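Local coordinates for protein lipase aflb (Neosartorya fumigata, PDB 6IDY) that probably hydrolyses ester bonds of lipids as a fungal lipase of the alpha/beta-hydrolase fold, at residues T169-G174 against E412-I417; A200-V205 against A420-Y425. One frame throughout, in Å; residues are numbered along the deposited sequence.

Contact 1. Residues T169-G174 against E412-I417; sequences TATPAG and EGLLLI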
ATOM      1  N   THR A 169       0.486   1.708  -4.826  1.00 21.57           N
ATOM      2  CA  THR A 169       0.870   2.172  -6.157  1.00 22.00           C
ATOM      3  C   THR A 169       2.376   2.169  -6.385  1.00 25.48           C
ATOM      4  O   THR A 169       3.141   2.629  -5.523  1.00 23.70           O
ATOM      5  CB  THR A 169       0.274   3.560  -6.408  1.00 28.02           C
ATOM      6  OG1 THR A 169      -1.144   3.496  -6.271  1.00 25.10           O
ATOM      7  CG2 THR A 169       0.641   4.122  -7.767  1.00 25.58           C
ATOM      8  N   ALA A 170       2.786   1.632  -7.562  1.00 22.43           N
ATOM      9  CA  ALA A 170       4.151   1.616  -8.090  1.00 22.26           C
ATOM     10  C   ALA A 170       5.193   0.925  -7.201  1.00 26.15           C
ATOM     11  O   ALA A 170       6.388   0.998  -7.497  1.00 25.34           O
ATOM     12  CB  ALA A 170       4.582   3.044  -8.399  1.00 22.96           C
ATOM     13  N   THR A 171       4.757   0.264  -6.119  1.00 22.79           N
ATOM     14  CA  THR A 171       5.698  -0.337  -5.177  1.00 23.30           C
ATOM     15  C   THR A 171       5.388  -1.814  -4.941  1.00 25.71           C
ATOM     16  O   THR A 171       4.271  -2.133  -4.528  1.00 24.29           O
ATOM     17  CB  THR A 171       5.780   0.494  -3.875  1.00 31.18           C
ATOM     18  OG1 THR A 171       5.503   1.873  -4.149  1.00 29.46           O
ATOM     19  CG2 THR A 171       7.147   0.389  -3.205  1.00 31.85           C
ATOM     20  N   PRO A 172       6.347  -2.728  -5.232  1.00 23.23           N
ATOM     21  CA  PRO A 172       6.090  -4.165  -5.008  1.00 23.20           C
ATOM     22  C   PRO A 172       5.862  -4.478  -3.533  1.00 25.32           C
ATOM     23  O   PRO A 172       6.472  -3.847  -2.676  1.00 24.07           O
ATOM     24  CB  PRO A 172       7.365  -4.853  -5.525  1.00 25.49           C
ATOM     25  CG  PRO A 172       8.075  -3.834  -6.330  1.00 30.65           C
ATOM     26  CD  PRO A 172       7.715  -2.509  -5.741  1.00 25.79           C
ATOM     27  N   ALA A 173       4.999  -5.458  -3.254  1.00 21.91           N
ATOM     28  CA  ALA A 173       4.642  -5.898  -1.907  1.00 22.11           C
ATOM     29  C   ALA A 173       5.824  -6.354  -1.081  1.00 27.31           C
ATOM     30  O   ALA A 173       5.964  -5.921   0.063  1.00 27.10           O
ATOM     31  CB  ALA A 173       3.607  -7.008  -1.980  1.00 22.93           C
ATOM     32  N   GLY A 174       6.654  -7.219  -1.668  1.00 24.80           N
ATOM     33  CA  GLY A 174       7.818  -7.806  -1.020  1.00 25.80           C
ATOM     34  C   GLY A 174       8.711  -6.796  -0.344  1.00 31.67           C
ATOM     35  O   GLY A 174       8.950  -6.900   0.862  1.00 31.55           O
ATOM     36  N   GLU A 412      10.538   4.676   3.953  1.00 22.96           N
ATOM     37  CA  GLU A 412      10.664   5.964   3.273  1.00 22.35           C
ATOM     38  C   GLU A 412      11.349   5.809   1.910  1.00 26.60           C
ATOM     39  O   GLU A 412      10.933   6.446   0.939  1.00 25.71           O
ATOM     40  CB  GLU A 412      11.413   6.983   4.164  1.00 23.63           C
ATOM     41  CG  GLU A 412      10.532   7.584   5.256  1.00 26.63           C
ATOM     42  CD  GLU A 412       9.220   8.187   4.783  1.00 28.00           C
ATOM     43  OE1 GLU A 412       9.196   8.750   3.668  1.00 25.93           O
ATOM     44  OE2 GLU A 412       8.216   8.103   5.524  1.00 23.13           O
ATOM     45  N   GLY A 413      12.346   4.921   1.848  1.00 24.07           N
ATOM     46  CA  GLY A 413      13.096   4.602   0.638  1.00 24.23           C
ATOM     47  C   GLY A 413      12.267   4.006  -0.489  1.00 27.59           C
ATOM     48  O   GLY A 413      12.721   3.998  -1.634  1.00 27.87           O
ATOM     49  N   LEU A 414      11.038   3.517  -0.184  1.00 22.38           N
ATOM     50  CA  LEU A 414      10.092   2.940  -1.151  1.00 21.55           C
ATOM     51  C   LEU A 414       9.683   3.921  -2.247  1.00 25.13           C
ATOM     52  O   LEU A 414       9.338   3.494  -3.353  1.00 24.59           O
ATOM     53  CB  LEU A 414       8.822   2.433  -0.451  1.00 21.36           C
ATOM     54  CG  LEU A 414       8.968   1.309   0.561  1.00 27.00           C
ATOM     55  CD1 LEU A 414       7.632   1.057   1.262  1.00 26.82           C
ATOM     56  CD2 LEU A 414       9.534   0.043  -0.082  1.00 29.60           C
ATOM     57  N   LEU A 415       9.695   5.228  -1.930  1.00 21.95           N
ATOM     58  CA  LEU A 415       9.354   6.301  -2.861  1.00 22.35           C
ATOM     59  C   LEU A 415      10.286   6.311  -4.055  1.00 26.25           C
ATOM     60  O   LEU A 415       9.869   6.692  -5.148  1.00 25.00           O
ATOM     61  CB  LEU A 415       9.388   7.664  -2.156  1.00 23.04           C
ATOM     62  CG  LEU A 415       8.311   7.902  -1.096  1.00 28.40           C
ATOM     63  CD1 LEU A 415       8.583   9.171  -0.355  1.00 29.10           C
ATOM     64  CD2 LEU A 415       6.915   7.930  -1.699  1.00 29.50           C
ATOM     65  N   LEU A 416      11.542   5.863  -3.849  1.00 24.05           N
ATOM     66  CA  LEU A 416      12.556   5.777  -4.901  1.00 24.44           C
ATOM     67  C   LEU A 416      12.196   4.682  -5.899  1.00 26.78           C
ATOM     68  O   LEU A 416      12.359   4.867  -7.102  1.00 26.60           O
ATOM     69  CB  LEU A 416      13.951   5.550  -4.300  1.00 25.50           C
ATOM     70  CG  LEU A 416      14.406   6.553  -3.223  1.00 31.33           C
ATOM     71  CD1 LEU A 416      15.673   6.067  -2.541  1.00 32.23           C
ATOM     72  CD2 LEU A 416      14.630   7.956  -3.811  1.00 34.62           C
ATOM     73  N   ILE A 417      11.657   3.562  -5.404  1.00 23.22           N
ATOM     74  CA  ILE A 417      11.193   2.462  -6.253  1.00 22.12           C
ATOM     75  C   ILE A 417       9.923   2.915  -6.992  1.00 23.82           C
ATOM     76  O   ILE A 417       9.821   2.730  -8.211  1.00 22.86           O
ATOM     77  CB  ILE A 417      10.974   1.160  -5.433  1.00 24.46           C
ATOM     78  CG1 ILE A 417      12.319   0.604  -4.933  1.00 25.80           C
ATOM     79  CG2 ILE A 417      10.214   0.114  -6.262  1.00 23.88           C
ATOM     80  CD1 ILE A 417      12.193  -0.476  -3.869  1.00 32.89           C
TER

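Contact 2. Residues A200-V205 against A420-Y425; sequences ASLNDV and AEVLAY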
ATOM      1  N   ALA A 200       3.642  -3.621 -10.811  1.00 23.02           N
ATOM      2  CA  ALA A 200       3.640  -2.929  -9.520  1.00 22.35           C
ATOM      3  C   ALA A 200       2.414  -2.028  -9.318  1.00 24.86           C
ATOM      4  O   ALA A 200       2.556  -0.838  -9.027  1.00 23.62           O
ATOM      5  CB  ALA A 200       4.944  -2.142  -9.342  1.00 23.20           C
ATOM      6  N   SER A 201       1.202  -2.594  -9.526  1.00 20.93           N
ATOM      7  CA  SER A 201      -0.085  -1.898  -9.351  1.00 20.16           C
ATOM      8  C   SER A 201      -0.264  -0.635 -10.228  1.00 23.23           C
ATOM      9  O   SER A 201      -1.097   0.211  -9.904  1.00 22.63           O
ATOM     10  CB  SER A 201      -0.320  -1.560  -7.875  1.00 22.47           C
ATOM     11  OG  SER A 201      -0.131  -2.692  -7.042  1.00 27.15           O
ATOM     12  N   LEU A 202       0.501  -0.507 -11.325  1.00 19.43           N
ATOM     13  CA  LEU A 202       0.396   0.657 -12.220  1.00 19.17           C
ATOM     14  C   LEU A 202      -0.593   0.442 -13.361  1.00 23.11           C
ATOM     15  O   LEU A 202      -1.061   1.419 -13.940  1.00 22.56           O
ATOM     16  CB  LEU A 202       1.756   1.134 -12.737  1.00 19.33           C
ATOM     17  CG  LEU A 202       2.667   1.795 -11.697  1.00 23.32           C
ATOM     18  CD1 LEU A 202       4.052   1.955 -12.237  1.00 23.16           C
ATOM     19  CD2 LEU A 202       2.110   3.150 -11.232  1.00 23.80           C
ATOM     20  N   ASN A 203      -0.972  -0.820 -13.635  1.00 19.81           N
ATOM     21  CA  ASN A 203      -2.004  -1.125 -14.625  1.00 20.22           C
ATOM     22  C   ASN A 203      -3.373  -0.831 -14.000  1.00 21.93           C
ATOM     23  O   ASN A 203      -3.468  -0.488 -12.814  1.00 19.95           O
ATOM     24  CB  ASN A 203      -1.973  -2.612 -15.037  1.00 26.93           C
ATOM     25  CG  ASN A 203      -0.824  -3.073 -15.888  1.00 67.89           C
ATOM     26  OD1 ASN A 203      -0.016  -2.297 -16.403  1.00 65.40           O
ATOM     27  ND2 ASN A 203      -0.745  -4.378 -16.065  1.00 66.29           N
ATOM     28  N   ASP A 204      -4.423  -0.987 -14.807  1.00 18.47           N
ATOM     29  CA  ASP A 204      -5.829  -0.825 -14.468  1.00 18.71           C
ATOM     30  C   ASP A 204      -6.147  -1.444 -13.084  1.00 23.58           C
ATOM     31  O   ASP A 204      -5.901  -2.633 -12.865  1.00 22.84           O
ATOM     32  CB  ASP A 204      -6.657  -1.496 -15.582  1.00 20.68           C
ATOM     33  CG  ASP A 204      -8.162  -1.350 -15.515  1.00 24.31           C
ATOM     34  OD1 ASP A 204      -8.668  -0.819 -14.501  1.00 22.28           O
ATOM     35  OD2 ASP A 204      -8.831  -1.768 -16.475  1.00 30.17           O
ATOM     36  N   VAL A 205      -6.655  -0.613 -12.148  1.00 20.70           N
ATOM     37  CA  VAL A 205      -7.037  -1.016 -10.780  1.00 19.76           C
ATOM     38  C   VAL A 205      -8.049  -2.185 -10.821  1.00 22.98           C
ATOM     39  O   VAL A 205      -7.980  -3.072  -9.971  1.00 22.74           O
ATOM     40  CB  VAL A 205      -7.546   0.181  -9.916  1.00 23.09           C
ATOM     41  CG1 VAL A 205      -7.939  -0.269  -8.506  1.00 22.19           C
ATOM     42  CG2 VAL A 205      -6.498   1.288  -9.829  1.00 23.03           C
ATOM     43  N   ALA A 420      10.870   5.109  -9.939  1.00 22.38           N
ATOM     44  CA  ALA A 420      11.464   4.283 -10.988  1.00 22.17           C
ATOM     45  C   ALA A 420      10.381   3.515 -11.753  1.00 25.55           C
ATOM     46  O   ALA A 420      10.377   3.558 -12.978  1.00 25.48           O
ATOM     47  CB  ALA A 420      12.466   3.315 -10.381  1.00 23.15           C
ATOM     48  N   GLU A 421       9.433   2.866 -11.035  1.00 21.62           N
ATOM     49  CA  GLU A 421       8.332   2.120 -11.654  1.00 20.82           C
ATOM     50  C   GLU A 421       7.412   3.029 -12.494  1.00 25.70           C
ATOM     51  O   GLU A 421       7.052   2.659 -13.615  1.00 25.79           O
ATOM     52  CB  GLU A 421       7.521   1.346 -10.599  1.00 21.20           C
ATOM     53  CG  GLU A 421       8.208   0.090 -10.073  1.00 26.28           C
ATOM     54  CD  GLU A 421       8.361  -1.054 -11.057  1.00 36.21           C
ATOM     55  OE1 GLU A 421       7.471  -1.231 -11.918  1.00 30.09           O
ATOM     56  OE2 GLU A 421       9.380  -1.771 -10.973  1.00 36.28           O
ATOM     57  N   VAL A 422       7.048   4.210 -11.963  1.00 22.77           N
ATOM     58  CA  VAL A 422       6.186   5.173 -12.675  1.00 22.70           C
ATOM     59  C   VAL A 422       6.863   5.635 -13.977  1.00 27.96           C
ATOM     60  O   VAL A 422       6.247   5.576 -15.050  1.00 27.75           O
ATOM     61  CB  VAL A 422       5.740   6.369 -11.775  1.00 25.46           C
ATOM     62  CG1 VAL A 422       5.098   7.480 -12.600  1.00 25.09           C
ATOM     63  CG2 VAL A 422       4.765   5.908 -10.700  1.00 24.23           C
ATOM     64  N   LEU A 423       8.144   6.031 -13.880  1.00 24.73           N
ATOM     65  CA  LEU A 423       8.904   6.531 -15.025  1.00 25.27           C
ATOM     66  C   LEU A 423       9.159   5.471 -16.089  1.00 28.63           C
ATOM     67  O   LEU A 423       9.062   5.784 -17.274  1.00 28.65           O
ATOM     68  CB  LEU A 423      10.204   7.222 -14.579  1.00 26.02           C
ATOM     69  CG  LEU A 423      10.050   8.440 -13.629  1.00 30.55           C
ATOM     70  CD1 LEU A 423      11.384   9.135 -13.407  1.00 31.72           C
ATOM     71  CD2 LEU A 423       9.032   9.452 -14.145  1.00 32.15           C
ATOM     72  N   ALA A 424       9.406   4.214 -15.686  1.00 25.05           N
ATOM     73  CA  ALA A 424       9.648   3.113 -16.631  1.00 25.18           C
ATOM     74  C   ALA A 424       8.361   2.552 -17.250  1.00 27.83           C
ATOM     75  O   ALA A 424       8.443   1.822 -18.236  1.00 28.04           O
ATOM     76  CB  ALA A 424      10.420   1.994 -15.947  1.00 26.03           C
ATOM     77  N   TYR A 425       7.182   2.865 -16.673  1.00 24.06           N
ATOM     78  CA  TYR A 425       5.912   2.348 -17.184  1.00 23.34           C
ATOM     79  C   TYR A 425       5.637   2.841 -18.590  1.00 27.03           C
ATOM     80  O   TYR A 425       5.613   4.046 -18.836  1.00 25.90           O
ATOM     81  CB  TYR A 425       4.737   2.680 -16.252  1.00 23.32           C
ATOM     82  CG  TYR A 425       3.451   1.984 -16.645  1.00 23.72           C
ATOM     83  CD1 TYR A 425       2.600   2.533 -17.604  1.00 25.60           C
ATOM     84  CD2 TYR A 425       3.078   0.778 -16.056  1.00 23.14           C
ATOM     85  CE1 TYR A 425       1.416   1.893 -17.972  1.00 25.74           C
ATOM     86  CE2 TYR A 425       1.886   0.143 -16.400  1.00 23.06           C
ATOM     87  CZ  TYR A 425       1.060   0.704 -17.360  1.00 28.52           C
ATOM     88  OH  TYR A 425      -0.114   0.081 -17.711  1.00 31.99           O
TER

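Contact 1. Residues T169-G174 against E412-I417
The loop that leaves strand 161-166 of the alpha/beta-hydrolase sheet meets the start of helix 414-424 here, a helix that probably corresponds to the one lining the substrate pocket in Candida antarctica lipase B. Ala170 takes left-handed backbone angles, so the chain turns back between the two threonines. Thr171 OG1 uses that turn to bond Thr169 O at 2.8 Å, approaching from above the carbonyl plane, 30° out of it. With this bond made, chi1 stands at -29°, off a staggered position, and CG2, roughly anti to the backbone N, is left to face the helix. This methyl lies against Leu414 CB at 3.8 Å, with Leu414 CD2 close behind, the two side chains crossing at about a right angle. One turn on, Ile417 sets CG2 anti to its own N and brings it to Pro172 CD at 3.7 Å, the ring carbon bonded to the proline nitrogen. Pro172 is the N-cap of helix 173-178, whose Thr175 and Thr176 extend the surface under Leu414. Aliphatic carbons carry most of the contact, while the hydroxyl of Thr171 is satisfied within its own loop: cohesion here is mainly by apolar fit.

Contact 2. Residues A200-V205 against A420-Y425
Glu421 begins the contact on helix 414-424. Its chain bends at chi2 (-68°), laying CG and the carboxylate alongside the methyl of Ala200, with OE1 3.7 Å from Ala200 CB; the polar grip is taken elsewhere, by OE2 on the hydroxyl of Tyr105. Leu202 CD1 packs against the carbonyl of the same residue, 3.4 Å from Glu421 O, near the last turn of the helix. Val422 follows, with CG2 meeting the second branch, Leu202 CD2, at 3.9 Å, the two side chains crossing at about a right angle, so that Leu202 splits its fork between two successive helix residues. Tyr425, the first residue to leave helical angles, has CG anti to its backbone N (chi1 -171°) and sends its ring along the loop. Its CD2 reaches Leu202 CB at 3.6 Å, and further out the amide of Asn203 stands at the hydroxyl end of the ring, with the two planes 75° apart. Residues 200-204 lie in the loop between strand 190-195 and helix 205-223. Leu285 of helix 283-287 packs on Leu202 and Val422, Pro283 on Tyr425, and helices 16-24 and 31-47 flank the helix through Ala420 and Leu423.

How the contacts relate
Both contacts dock helix 414-424 onto loops that follow strands of the central sheet, contact 1 at the beginning of the helix and contact 2 at its end. Contact 1 is the deeper and smaller, its centre about 9 Å from the centre of the chain against about 13 Å, and its side-chain contacts are aliphatic, with backbone carbonyls alongside. Contact 2 buries more area and becomes mixed where its residues become partly exposed, a tyrosine ring, an amide and a carboxylate joining the leucine. Ala170 connects them: its CB lies 3.7 Å from Val422 CG2 and also meets Leu202, and its backbone C packs on Ala200 CB, so the two loops lie side by side against one helix. Along the chain the four segments alternate.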